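Local coordinates for protein metallo-carboxypeptidase (Pseudomonas aeruginosa, PDB 4A39) that probably acts as a zinc-dependent carboxypeptidase of the M14 family, a bacterial model for the cytosolic carboxypeptidases of mammals, at residues D19-N24 against G224-N229; S31-I36 against P61-C66; L161-H166 against A212-V217; P279-A284 against K352-N357. All blocks are in the same frame, centred on the assembly; numbering follows the deposited sequence.

Contact 1: D19-N24 against G224-N229; sequences DFDSGN and GAFHGN
Positive phi angles at Ser22 (70°) and Gly228 (69°) turn both backbones so that a tight loop of the N-terminal domain docks on a helix end of the zinc carboxypeptidase domain. The loop is a type II beta turn from Phe20 to Gly23. The helix end is a Schellman motif: Gly228 N bonds back to Ala225 O and Asn229 N to Gly224 O. Ser22 N reaches the last helical turn and bonds to Phe226 O at 2.8 Å, coming from above the carbonyl plane. Ser22 CA lies 3.2 Å from Ala225 O in a CA-H...O contact. Ser22 and Gly228 come within 3.7 Å, CA to CA. Gly228 CA lies directly against Ser22 O and Gly23 O. Ser22 OG makes a very short bond, 2.5 Å, to Asp21 O and is also bonded to His53.

Asp21 and Phe226 both hold CG anti to the backbone N. Their side chains cross obliquely, and Asp21 OD2 meets the Phe226 ring at its edge, 3.7 Å from CD1. The same OD2 accepts a bond from Arg128 N. Asn24 also has CG anti to N (chi1 -178°), which carries its amide across to Gly228. There OD1 accepts from Arg41 N, fixing the rotation of the amide. On its other side, Asn24 ND2 gives a nearly straight bond of 3.0 Å to Gly228 O, which lies almost in the amide plane.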
loop_
_atom_site.group_PDB
_atom_site.type_symbol
_atom_site.label_atom_id
_atom_site.label_comp_id
_atom_site.label_asym_id
_atom_site.label_seq_id
_atom_site.Cartn_x
_atom_site.Cartn_y
_atom_site.Cartn_z
ATOM N N ASP A 19 16.358 -4.202 14.203
ATOM C CA ASP A 19 16.089 -3.150 15.176
ATOM C C ASP A 19 16.030 -1.768 14.532
ATOM O O ASP A 19 16.859 -0.898 14.804
ATOM C CB ASP A 19 17.153 -3.181 16.285
ATOM C CG ASP A 19 18.563 -2.951 15.760
ATOM O OD1 ASP A 19 18.893 -3.459 14.666
ATOM O OD2 ASP A 19 19.352 -2.270 16.455
ATOM N N PHE A 20 15.035 -1.580 13.673
ATOM C CA PHE A 20 14.839 -0.319 12.971
ATOM C C PHE A 20 13.427 -0.216 12.397
ATOM O O PHE A 20 12.653 -1.174 12.440
ATOM C CB PHE A 20 15.884 -0.165 11.855
ATOM C CG PHE A 20 16.044 -1.386 10.991
ATOM C CD1 PHE A 20 15.074 -1.729 10.052
ATOM C CD2 PHE A 20 17.164 -2.204 11.127
ATOM C CE1 PHE A 20 15.220 -2.870 9.259
ATOM C CE2 PHE A 20 17.319 -3.345 10.342
ATOM C CZ PHE A 20 16.346 -3.680 9.406
ATOM N N ASP A 21 13.106 0.959 11.863
ATOM C CA ASP A 21 11.795 1.240 11.280
ATOM C C ASP A 21 11.344 0.155 10.296
ATOM O O ASP A 21 12.008 -0.090 9.290
ATOM C CB ASP A 21 11.848 2.595 10.568
ATOM C CG ASP A 21 10.487 3.071 10.099
ATOM O OD1 ASP A 21 9.699 2.242 9.602
ATOM O OD2 ASP A 21 10.214 4.286 10.215
ATOM N N SER A 22 10.207 -0.474 10.602
ATOM C CA SER A 22 9.595 -1.539 9.793
ATOM C C SER A 22 10.365 -2.851 9.794
ATOM O O SER A 22 10.076 -3.757 9.009
ATOM C CB SER A 22 9.366 -1.082 8.341
ATOM O OG SER A 22 10.552 -1.109 7.566
ATOM N N GLY A 23 11.347 -2.960 10.680
ATOM C CA GLY A 23 12.108 -4.191 10.753
ATOM C C GLY A 23 11.269 -5.351 11.265
ATOM O O GLY A 23 10.393 -5.174 12.114
ATOM N N ASN A 24 11.521 -6.539 10.731
ATOM C CA ASN A 24 10.813 -7.738 11.168
ATOM C C ASN A 24 11.568 -9.015 10.832
ATOM O O ASN A 24 11.709 -9.386 9.661
ATOM C CB ASN A 24 9.411 -7.826 10.550
ATOM C CG ASN A 24 8.637 -9.049 11.035
ATOM O OD1 ASN A 24 9.199 -10.138 11.166
ATOM N ND2 ASN A 24 7.345 -8.878 11.290
ATOM N N GLY A 224 1.663 0.388 12.945
ATOM C CA GLY A 224 1.941 -0.898 12.330
ATOM C C GLY A 224 3.145 -0.861 11.405
ATOM O O GLY A 224 3.961 -1.776 11.414
ATOM N N ALA A 225 3.254 0.188 10.596
ATOM C CA ALA A 225 4.375 0.302 9.671
ATOM C C ALA A 225 5.700 0.347 10.427
ATOM O O ALA A 225 6.609 -0.435 10.151
ATOM C CB ALA A 225 4.215 1.547 8.802
ATOM N N PHE A 226 5.800 1.250 11.397
ATOM C CA PHE A 226 7.023 1.381 12.179
ATOM C C PHE A 226 7.432 0.073 12.858
ATOM O O PHE A 226 8.617 -0.263 12.914
ATOM C CB PHE A 226 6.857 2.471 13.242
ATOM C CG PHE A 226 8.056 2.633 14.122
ATOM C CD1 PHE A 226 9.194 3.284 13.657
ATOM C CD2 PHE A 226 8.063 2.100 15.407
ATOM C CE1 PHE A 226 10.330 3.400 14.464
ATOM C CE2 PHE A 226 9.190 2.209 16.220
ATOM C CZ PHE A 226 10.324 2.859 15.747
ATOM N N HIS A 227 6.456 -0.665 13.378
ATOM C CA HIS A 227 6.755 -1.916 14.070
ATOM C C HIS A 227 6.951 -3.129 13.177
ATOM O O HIS A 227 7.139 -4.245 13.666
ATOM C CB HIS A 227 5.681 -2.209 15.115
ATOM C CG HIS A 227 5.834 -1.398 16.363
ATOM N ND1 HIS A 227 4.937 -0.421 16.735
ATOM C CD2 HIS A 227 6.818 -1.382 17.293
ATOM C CE1 HIS A 227 5.363 0.163 17.842
ATOM N NE2 HIS A 227 6.502 -0.400 18.200
ATOM N N GLY A 228 6.922 -2.914 11.868
ATOM C CA GLY A 228 7.111 -4.024 10.952
ATOM C C GLY A 228 5.969 -5.024 10.948
ATOM O O GLY A 228 6.183 -6.206 10.688
ATOM N N ASN A 229 4.762 -4.548 11.244
ATOM C CA ASN A 229 3.561 -5.382 11.251
ATOM C C ASN A 229 3.140 -5.628 9.808
ATOM O O ASN A 229 3.599 -4.941 8.894
ATOM C CB ASN A 229 2.390 -4.660 11.930
ATOM C CG ASN A 229 2.296 -4.917 13.422
ATOM O OD1 ASN A 229 1.331 -4.481 14.064
ATOM N ND2 ASN A 229 3.274 -5.614 13.985
#

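Contact 2: S31-I36 against P61-C66; sequences SDPRRI and PATEHC
Two backbone hydrogen bonds join the turn between strands 26-29 and 36-39 to strand 65-69 of the N-terminal sheet. Cys66 N gives the shorter, 2.7 Å to Pro33 O, in the carbonyl plane. Ile36 N gives the other, 3.1 Å to Cys66 O, nearly along the C=O axis but with a bent N-H. Pro33 O also takes a CA-H...O contact from His65 CA. The turn is type I, from Asp32 to Arg35, and an Asx turn overlaps it: Asp32 OD1 accepts from Arg34 N at 3.0 Å.

The Arg34 chain bends at chi3. Its NE faces Glu64 OE1 edge-on across a long salt bridge of 3.7 Å. Arg34 CG rests near Glu64 O, and Cys66 CB lies against Arg34 O. Pro33 CB lies over one face of the His65 ring, 4.2 Å from its centroid, a CH-pi contact. Ile36 CD1 comes to the edge of that ring, 3.9 Å from ND1. Pro33 CB also touches Thr63 CG2 at 4.0 Å.

His65 ND1 is buried here with no polar partner. The chemistry thus implies a hold that rests on main-chain bonds and apolar packing, with the long Arg34-Glu64 pair probably adding little.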
loop_
_atom_site.group_PDB
_atom_site.type_symbol
_atom_site.label_atom_id
_atom_site.label_comp_id
_atom_site.label_asym_id
_atom_site.label_seq_id
_atom_site.Cartn_x
_atom_site.Cartn_y
_atom_site.Cartn_z
ATOM N N SER A 31 25.233 -18.999 11.611
ATOM C CA SER A 31 26.634 -19.403 11.719
ATOM C C SER A 31 27.205 -20.012 10.437
ATOM O O SER A 31 28.420 -20.023 10.245
ATOM C CB SER A 31 26.800 -20.403 12.866
ATOM O OG SER A 31 26.032 -21.569 12.631
ATOM N N ASP A 32 26.333 -20.518 9.577
ATOM C CA ASP A 32 26.742 -21.145 8.321
ATOM C C ASP A 32 26.073 -20.391 7.165
ATOM O O ASP A 32 24.859 -20.394 7.051
ATOM C CB ASP A 32 26.288 -22.611 8.327
ATOM C CG ASP A 32 26.704 -23.374 7.088
ATOM O OD1 ASP A 32 27.102 -22.748 6.088
ATOM O OD2 ASP A 32 26.622 -24.621 7.124
ATOM N N PRO A 33 26.873 -19.725 6.317
ATOM C CA PRO A 33 26.338 -18.957 5.185
ATOM C C PRO A 33 25.360 -19.700 4.264
ATOM O O PRO A 33 24.488 -19.073 3.662
ATOM C CB PRO A 33 27.593 -18.514 4.437
ATOM C CG PRO A 33 28.600 -18.378 5.538
ATOM C CD PRO A 33 28.342 -19.630 6.343
ATOM N N ARG A 34 25.505 -21.021 4.149
ATOM C CA ARG A 34 24.609 -21.779 3.283
ATOM C C ARG A 34 23.449 -22.401 4.061
ATOM O O ARG A 34 22.652 -23.166 3.506
ATOM C CB ARG A 34 25.396 -22.880 2.549
ATOM C CG ARG A 34 26.562 -22.348 1.702
ATOM C CD ARG A 34 27.239 -23.441 0.863
ATOM N NE ARG A 34 26.370 -23.956 -0.192
ATOM C CZ ARG A 34 25.876 -25.189 -0.222
ATOM N NH1 ARG A 34 26.166 -26.046 0.749
ATOM N NH2 ARG A 34 25.094 -25.569 -1.223
ATOM N N ARG A 35 23.352 -22.071 5.346
ATOM C CA ARG A 35 22.293 -22.594 6.208
ATOM C C ARG A 35 21.727 -21.526 7.137
ATOM O O ARG A 35 21.478 -21.790 8.315
ATOM C CB ARG A 35 22.830 -23.770 7.046
ATOM C CG ARG A 35 23.394 -24.937 6.223
ATOM C CD ARG A 35 22.280 -25.828 5.677
ATOM N NE ARG A 35 22.782 -27.010 4.976
ATOM C CZ ARG A 35 23.178 -27.026 3.707
ATOM N NH1 ARG A 35 23.131 -25.923 2.972
ATOM N NH2 ARG A 35 23.616 -28.155 3.169
ATOM N N ILE A 36 21.529 -20.315 6.634
ATOM C CA ILE A 36 20.993 -19.225 7.444
ATOM C C ILE A 36 19.504 -19.490 7.695
ATOM O O ILE A 36 18.726 -19.613 6.755
ATOM C CB ILE A 36 21.186 -17.877 6.728
ATOM C CG1 ILE A 36 22.678 -17.665 6.446
ATOM C CG2 ILE A 36 20.646 -16.731 7.589
ATOM C CD1 ILE A 36 22.974 -16.526 5.487
ATOM N N PRO A 61 33.319 -12.170 1.460
ATOM C CA PRO A 61 33.309 -11.968 0.007
ATOM C C PRO A 61 33.345 -13.274 -0.781
ATOM O O PRO A 61 33.786 -14.304 -0.269
ATOM C CB PRO A 61 34.560 -11.131 -0.224
ATOM C CG PRO A 61 35.508 -11.724 0.776
ATOM C CD PRO A 61 34.641 -11.838 2.022
ATOM N N ALA A 62 32.881 -13.215 -2.029
ATOM C CA ALA A 62 32.864 -14.375 -2.914
ATOM C C ALA A 62 32.297 -15.580 -2.183
ATOM O O ALA A 62 32.846 -16.680 -2.253
ATOM C CB ALA A 62 34.282 -14.676 -3.404
ATOM N N THR A 63 31.182 -15.364 -1.492
ATOM C CA THR A 63 30.547 -16.419 -0.718
ATOM C C THR A 63 29.041 -16.465 -0.951
ATOM O O THR A 63 28.347 -15.457 -0.802
ATOM C CB THR A 63 30.815 -16.202 0.790
ATOM O OG1 THR A 63 32.226 -16.279 1.035
ATOM C CG2 THR A 63 30.098 -17.255 1.630
ATOM N N GLU A 64 28.538 -17.636 -1.323
ATOM C CA GLU A 64 27.111 -17.796 -1.548
ATOM C C GLU A 64 26.393 -17.882 -0.208
ATOM O O GLU A 64 26.772 -18.670 0.656
ATOM C CB GLU A 64 26.827 -19.064 -2.356
ATOM C CG GLU A 64 25.348 -19.410 -2.459
ATOM C CD GLU A 64 25.089 -20.637 -3.312
ATOM O OE1 GLU A 64 25.684 -21.701 -3.033
ATOM O OE2 GLU A 64 24.284 -20.535 -4.262
ATOM N N HIS A 65 25.366 -17.056 -0.037
ATOM C CA HIS A 65 24.580 -17.067 1.193
ATOM C C HIS A 65 23.194 -17.590 0.862
ATOM O O HIS A 65 22.555 -17.130 -0.086
ATOM C CB HIS A 65 24.487 -15.664 1.793
ATOM C CG HIS A 65 25.795 -15.144 2.296
ATOM N ND1 HIS A 65 26.029 -14.864 3.626
ATOM C CD2 HIS A 65 26.959 -14.901 1.650
ATOM C CE1 HIS A 65 27.283 -14.476 3.777
ATOM N NE2 HIS A 65 27.869 -14.490 2.593
ATOM N N CYS A 66 22.743 -18.566 1.641
ATOM C CA CYS A 66 21.443 -19.182 1.429
ATOM C C CYS A 66 20.562 -18.963 2.647
ATOM O O CYS A 66 20.868 -19.437 3.742
ATOM C CB CYS A 66 21.630 -20.672 1.166
ATOM S SG CYS A 66 22.779 -20.939 -0.187
#

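Contact 3: L161-H166 against A212-V217; sequences LRVRRH and ADLYLV
Arg162 runs outward from a strand of the carboxypeptidase sheet and lies side by side with Tyr215 of the antiparallel neighbour. The two form a non-hydrogen-bonded pair. Arg162 CB and CG pass Leu214 O, and CG sits over one face of the Tyr215 ring, toward the rim. CD drops closer, 3.4 Å from Tyr215 CZ. A bend at chi3 (71°) then turns the guanidinium, and NH1 gives a bond of 3.1 Å to Tyr215 OH. The hydroxyl lies in the guanidinium plane, which stands 76° from the ring.

Hydrogen-bonded pairs flank it. Leu161 and Leu216 bond both ways, as do Val163 and Leu214. Their side chains share the other face, where Val163 CB meets Leu214 CB at 3.9 Å. Beyond the strand, the extended Arg164 points NH1 at the syn lone pair of Asp213 OD2, a salt bridge of 2.6 Å with the two planes perpendicular. A water links Asp213 OD1 to Arg165 N, and OD1 also bonds to Ser169.

Strand 144-151 borders this pair beyond strand 157-163, and strand 171-177 beyond strand 212-217. Trp174 stacks on Tyr215, while on the other face Leu209 of helix 203-211 covers Val163 and Leu214.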
loop_
_atom_site.group_PDB
_atom_site.type_symbol
_atom_site.label_atom_id
_atom_site.label_comp_id
_atom_site.label_asym_id
_atom_site.label_seq_id
_atom_site.Cartn_x
_atom_site.Cartn_y
_atom_site.Cartn_z
ATOM N N LEU A 161 -4.249 15.562 4.168
ATOM C CA LEU A 161 -3.867 16.693 3.330
ATOM C C LEU A 161 -4.974 17.031 2.349
ATOM O O LEU A 161 -5.683 16.144 1.885
ATOM C CB LEU A 161 -2.595 16.363 2.541
ATOM C CG LEU A 161 -1.405 15.814 3.333
ATOM C CD1 LEU A 161 -0.294 15.423 2.371
ATOM C CD2 LEU A 161 -0.923 16.857 4.335
ATOM N N ARG A 162 -5.136 18.318 2.049
ATOM C CA ARG A 162 -6.146 18.730 1.083
ATOM C C ARG A 162 -5.508 19.583 0.005
ATOM O O ARG A 162 -4.760 20.522 0.295
ATOM C CB ARG A 162 -7.296 19.515 1.739
ATOM C CG ARG A 162 -8.309 20.029 0.700
ATOM C CD ARG A 162 -9.649 20.428 1.300
ATOM N NE ARG A 162 -9.572 21.646 2.099
ATOM C CZ ARG A 162 -10.618 22.201 2.702
ATOM N NH1 ARG A 162 -11.818 21.643 2.595
ATOM N NH2 ARG A 162 -10.468 23.314 3.408
ATOM N N VAL A 163 -5.788 19.229 -1.245
ATOM C CA VAL A 163 -5.270 19.963 -2.388
ATOM C C VAL A 163 -6.458 20.747 -2.936
ATOM O O VAL A 163 -7.417 20.167 -3.442
ATOM C CB VAL A 163 -4.735 19.004 -3.476
ATOM C CG1 VAL A 163 -4.077 19.796 -4.591
ATOM C CG2 VAL A 163 -3.749 18.018 -2.866
ATOM N N ARG A 164 -6.401 22.069 -2.806
ATOM C CA ARG A 164 -7.477 22.941 -3.274
ATOM C C ARG A 164 -6.855 24.163 -3.936
ATOM O O ARG A 164 -6.218 24.980 -3.269
ATOM C CB ARG A 164 -8.350 23.360 -2.085
ATOM C CG ARG A 164 -9.509 24.300 -2.409
ATOM C CD ARG A 164 -10.402 24.483 -1.174
ATOM N NE ARG A 164 -11.479 25.458 -1.353
ATOM C CZ ARG A 164 -12.599 25.240 -2.040
ATOM N NH1 ARG A 164 -12.810 24.070 -2.624
ATOM N NH2 ARG A 164 -13.514 26.199 -2.138
ATOM N N ARG A 165 -7.034 24.287 -5.248
ATOM C CA ARG A 165 -6.463 25.410 -5.981
ATOM C C ARG A 165 -7.497 26.396 -6.515
ATOM O O ARG A 165 -7.141 27.435 -7.073
ATOM C CB ARG A 165 -5.586 24.890 -7.124
ATOM C CG ARG A 165 -4.316 24.213 -6.625
ATOM C CD ARG A 165 -3.470 23.635 -7.743
ATOM N NE ARG A 165 -2.231 23.063 -7.215
ATOM C CZ ARG A 165 -1.349 22.377 -7.935
ATOM N NH1 ARG A 165 -1.560 22.166 -9.227
ATOM N NH2 ARG A 165 -0.252 21.903 -7.361
ATOM N N HIS A 166 -8.772 26.068 -6.341
ATOM C CA HIS A 166 -9.863 26.934 -6.783
ATOM C C HIS A 166 -10.899 27.023 -5.671
ATOM O O HIS A 166 -11.502 26.022 -5.291
ATOM C CB HIS A 166 -10.507 26.386 -8.060
ATOM C CG HIS A 166 -9.726 26.682 -9.302
ATOM N ND1 HIS A 166 -8.442 26.222 -9.501
ATOM C CD2 HIS A 166 -10.042 27.406 -10.401
ATOM C CE1 HIS A 166 -8.000 26.652 -10.670
ATOM N NE2 HIS A 166 -8.952 27.372 -11.236
ATOM N N ALA A 212 -12.313 19.868 -8.741
ATOM C CA ALA A 212 -12.209 19.018 -7.564
ATOM C C ALA A 212 -11.027 19.302 -6.654
ATOM O O ALA A 212 -10.018 19.864 -7.077
ATOM C CB ALA A 212 -12.170 17.558 -7.998
ATOM N N ASP A 213 -11.183 18.915 -5.390
ATOM C CA ASP A 213 -10.135 19.048 -4.385
ATOM C C ASP A 213 -9.744 17.619 -4.028
ATOM O O ASP A 213 -10.576 16.711 -4.087
ATOM C CB ASP A 213 -10.641 19.725 -3.109
ATOM C CG ASP A 213 -10.997 21.181 -3.309
ATOM O OD1 ASP A 213 -10.537 21.790 -4.294
ATOM O OD2 ASP A 213 -11.731 21.720 -2.454
ATOM N N LEU A 214 -8.487 17.414 -3.654
ATOM C CA LEU A 214 -8.044 16.081 -3.273
ATOM C C LEU A 214 -7.863 16.007 -1.764
ATOM O O LEU A 214 -7.287 16.911 -1.157
ATOM C CB LEU A 214 -6.722 15.737 -3.959
ATOM C CG LEU A 214 -6.672 15.930 -5.476
ATOM C CD1 LEU A 214 -5.297 15.525 -5.973
ATOM C CD2 LEU A 214 -7.757 15.108 -6.158
ATOM N N TYR A 215 -8.392 14.940 -1.169
ATOM C CA TYR A 215 -8.279 14.685 0.267
ATOM C C TYR A 215 -7.405 13.437 0.340
ATOM O O TYR A 215 -7.830 12.342 -0.043
ATOM C CB TYR A 215 -9.661 14.431 0.870
ATOM C CG TYR A 215 -10.516 15.681 0.959
ATOM C CD1 TYR A 215 -11.057 16.263 -0.188
ATOM C CD2 TYR A 215 -10.769 16.290 2.186
ATOM C CE1 TYR A 215 -11.831 17.421 -0.114
ATOM C CE2 TYR A 215 -11.546 17.450 2.272
ATOM C CZ TYR A 215 -12.072 18.006 1.120
ATOM O OH TYR A 215 -12.856 19.137 1.199
ATOM N N LEU A 216 -6.186 13.613 0.841
ATOM C CA LEU A 216 -5.208 12.531 0.881
ATOM C C LEU A 216 -4.691 12.138 2.255
ATOM O O LEU A 216 -4.353 12.993 3.068
ATOM C CB LEU A 216 -3.999 12.931 0.031
ATOM C CG LEU A 216 -4.256 13.579 -1.332
ATOM C CD1 LEU A 216 -2.942 14.092 -1.901
ATOM C CD2 LEU A 216 -4.905 12.577 -2.270
ATOM N N VAL A 217 -4.616 10.832 2.495
ATOM C CA VAL A 217 -4.070 10.306 3.745
ATOM C C VAL A 217 -2.941 9.365 3.336
ATOM O O VAL A 217 -3.181 8.204 3.021
ATOM C CB VAL A 217 -5.110 9.500 4.555
ATOM C CG1 VAL A 217 -4.444 8.905 5.791
ATOM C CG2 VAL A 217 -6.270 10.402 4.977
HETATM O O HOH W 1 -9.105 22.815 -6.254
#

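Contact 4: P279-A284 against K352-N357; sequences PHVFAA and KDHDDN
The two backbones meet at 67°, and the bond from Asp355 N to Pro279 O, 2.9 Å long, pins a type I turn (His354 to Asn357) to the run leading into strand 282-284. The donor comes from above the carbonyl plane. His280 and His354 are the nearest pair, 4.3 Å between CA atoms.

The strongest side-chain tie is His280 ND1 to Asp356 OD1, a hydrogen bond of 2.6 Å. His280 holds CG anti to its carbonyl carbon, and this brings the ring edge round to the turn. The oxygen lies in the ring plane, yet it is met from above the plane of its own carboxylate. Ring and carboxylate stand 76° apart. The nearby carboxylate would tend to stabilise a protonated imidazole. His317 stacks on the same ring.

His354 has CG anti to the backbone N, and its ring passes close to His280 CA toward Val281. His354 CD2 comes 3.6 Å from Val281 CG2, the two side chains crossing at about a right angle. Asp356 OD1 also sits 3.3 Å above one face of the His354 ring, toward its rim. Asp355 crosses Pro279 obliquely, its OD2 3.5 Å from Pro279 CG. Pro279 CB also rests on Lys352 CD at 4.1 Å, while Lys352 NZ binds Ser82 O and Glu277 O.

Edge strand 282-284 runs antiparallel to strand 343-350, which carries Glu348, the predicted proton donor or acceptor. Val281 packs on Pro350 of that strand and on Leu372 of helix 366-383. Arg368 of the same helix forms a salt bridge to Asp353.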
loop_
_atom_site.group_PDB
_atom_site.type_symbol
_atom_site.label_atom_id
_atom_site.label_comp_id
_atom_site.label_asym_id
_atom_site.label_seq_id
_atom_site.Cartn_x
_atom_site.Cartn_y
_atom_site.Cartn_z
ATOM N N PRO A 279 -0.210 -11.671 -9.154
ATOM C CA PRO A 279 0.846 -10.913 -9.831
ATOM C C PRO A 279 0.299 -9.999 -10.931
ATOM O O PRO A 279 0.706 -10.090 -12.086
ATOM C CB PRO A 279 1.740 -12.012 -10.384
ATOM C CG PRO A 279 0.726 -13.026 -10.830
ATOM C CD PRO A 279 -0.268 -13.055 -9.667
ATOM N N HIS A 280 -0.637 -9.127 -10.554
ATOM C CA HIS A 280 -1.263 -8.183 -11.482
ATOM C C HIS A 280 -1.847 -7.017 -10.693
ATOM O O HIS A 280 -2.334 -7.205 -9.583
ATOM C CB HIS A 280 -2.428 -8.846 -12.233
ATOM C CG HIS A 280 -2.037 -10.045 -13.039
ATOM N ND1 HIS A 280 -1.452 -9.947 -14.284
ATOM C CD2 HIS A 280 -2.117 -11.368 -12.763
ATOM C CE1 HIS A 280 -1.189 -11.159 -14.740
ATOM N NE2 HIS A 280 -1.583 -12.038 -13.837
ATOM N N VAL A 281 -1.789 -5.818 -11.266
ATOM C CA VAL A 281 -2.383 -4.653 -10.629
ATOM C C VAL A 281 -3.866 -4.706 -10.996
ATOM O O VAL A 281 -4.210 -4.983 -12.144
ATOM C CB VAL A 281 -1.808 -3.335 -11.185
ATOM C CG1 VAL A 281 -2.626 -2.155 -10.670
ATOM C CG2 VAL A 281 -0.352 -3.188 -10.780
ATOM N N PHE A 282 -4.746 -4.460 -10.029
ATOM C CA PHE A 282 -6.179 -4.470 -10.311
ATOM C C PHE A 282 -6.948 -3.635 -9.297
ATOM O O PHE A 282 -6.357 -3.055 -8.386
ATOM C CB PHE A 282 -6.735 -5.907 -10.325
ATOM C CG PHE A 282 -6.680 -6.604 -8.994
ATOM C CD1 PHE A 282 -5.513 -7.238 -8.567
ATOM C CD2 PHE A 282 -7.799 -6.634 -8.169
ATOM C CE1 PHE A 282 -5.467 -7.897 -7.333
ATOM C CE2 PHE A 282 -7.763 -7.288 -6.935
ATOM C CZ PHE A 282 -6.593 -7.921 -6.519
ATOM N N ALA A 283 -8.263 -3.558 -9.480
ATOM C CA ALA A 283 -9.129 -2.811 -8.574
ATOM C C ALA A 283 -10.370 -3.635 -8.234
ATOM O O ALA A 283 -10.921 -4.323 -9.096
ATOM C CB ALA A 283 -9.544 -1.491 -9.214
ATOM N N ALA A 284 -10.788 -3.580 -6.973
ATOM C CA ALA A 284 -11.981 -4.291 -6.518
ATOM C C ALA A 284 -13.061 -3.241 -6.258
ATOM O O ALA A 284 -12.836 -2.300 -5.494
ATOM C CB ALA A 284 -11.680 -5.067 -5.240
ATOM N N LYS A 352 4.558 -9.350 -5.967
ATOM C CA LYS A 352 5.346 -10.079 -6.961
ATOM C C LYS A 352 5.654 -9.097 -8.093
ATOM O O LYS A 352 6.276 -8.065 -7.855
ATOM C CB LYS A 352 4.551 -11.293 -7.473
ATOM C CG LYS A 352 4.291 -12.352 -6.399
ATOM C CD LYS A 352 3.352 -13.443 -6.888
ATOM C CE LYS A 352 3.122 -14.502 -5.812
ATOM N NZ LYS A 352 2.187 -15.564 -6.292
ATOM N N ASP A 353 5.227 -9.406 -9.314
ATOM C CA ASP A 353 5.448 -8.509 -10.450
ATOM C C ASP A 353 4.079 -8.294 -11.079
ATOM O O ASP A 353 3.115 -8.964 -10.712
ATOM C CB ASP A 353 6.385 -9.173 -11.478
ATOM C CG ASP A 353 7.021 -8.177 -12.458
ATOM O OD1 ASP A 353 6.640 -6.992 -12.490
ATOM O OD2 ASP A 353 7.922 -8.600 -13.215
ATOM N N HIS A 354 3.986 -7.328 -11.987
ATOM C CA HIS A 354 2.751 -7.087 -12.725
ATOM C C HIS A 354 3.099 -7.869 -13.987
ATOM O O HIS A 354 3.719 -7.335 -14.903
ATOM C CB HIS A 354 2.587 -5.596 -13.035
ATOM C CG HIS A 354 1.354 -5.269 -13.823
ATOM N ND1 HIS A 354 1.402 -4.664 -15.062
ATOM C CD2 HIS A 354 0.041 -5.444 -13.542
ATOM C CE1 HIS A 354 0.173 -4.478 -15.508
ATOM N NE2 HIS A 354 -0.671 -4.943 -14.604
ATOM N N ASP A 355 2.722 -9.141 -14.007
ATOM C CA ASP A 355 3.057 -10.027 -15.117
ATOM C C ASP A 355 2.698 -9.583 -16.526
ATOM O O ASP A 355 3.274 -10.078 -17.493
ATOM C CB ASP A 355 2.508 -11.428 -14.844
ATOM C CG ASP A 355 3.341 -12.182 -13.822
ATOM O OD1 ASP A 355 4.340 -11.607 -13.334
ATOM O OD2 ASP A 355 3.008 -13.344 -13.508
ATOM N N ASP A 356 1.761 -8.652 -16.661
ATOM C CA ASP A 356 1.402 -8.173 -17.988
ATOM C C ASP A 356 2.601 -7.460 -18.622
ATOM O O ASP A 356 2.796 -7.524 -19.838
ATOM C CB ASP A 356 0.211 -7.221 -17.902
ATOM C CG ASP A 356 -0.964 -7.833 -17.167
ATOM O OD1 ASP A 356 -0.866 -8.011 -15.938
ATOM O OD2 ASP A 356 -1.981 -8.143 -17.822
ATOM N N ASN A 357 3.390 -6.781 -17.790
ATOM C CA ASN A 357 4.596 -6.070 -18.226
ATOM C C ASN A 357 5.744 -6.541 -17.336
ATOM O O ASN A 357 6.133 -5.850 -16.389
ATOM C CB ASN A 357 4.441 -4.555 -18.061
ATOM C CG ASN A 357 3.207 -4.013 -18.744
ATOM O OD1 ASN A 357 2.811 -4.489 -19.808
ATOM N ND2 ASN A 357 2.595 -2.996 -18.141
#

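Contact 1 ties the N-terminal domain to the catalytic one; contacts 2 and 3 fall within the span of chain between its segments. Contact 2 lies in the N-terminal domain, its centre 50 Å from that of contact 3. Contacts 3 and 4 belong to the mixed sheet of the carboxypeptidase domain. Contact 3 pairs strands near one side; contact 4 anchors the run into the edge strand 282-284 at the other, their centres 28 Å apart. Strand 212-217 of contact 3 leads to helix 222-226 of contact 1. Contact 4 comes last. Contacts 1 and 4 lie nearer the zinc than contacts 2 and 3, each with a side chain about 12 to 13 Å from it.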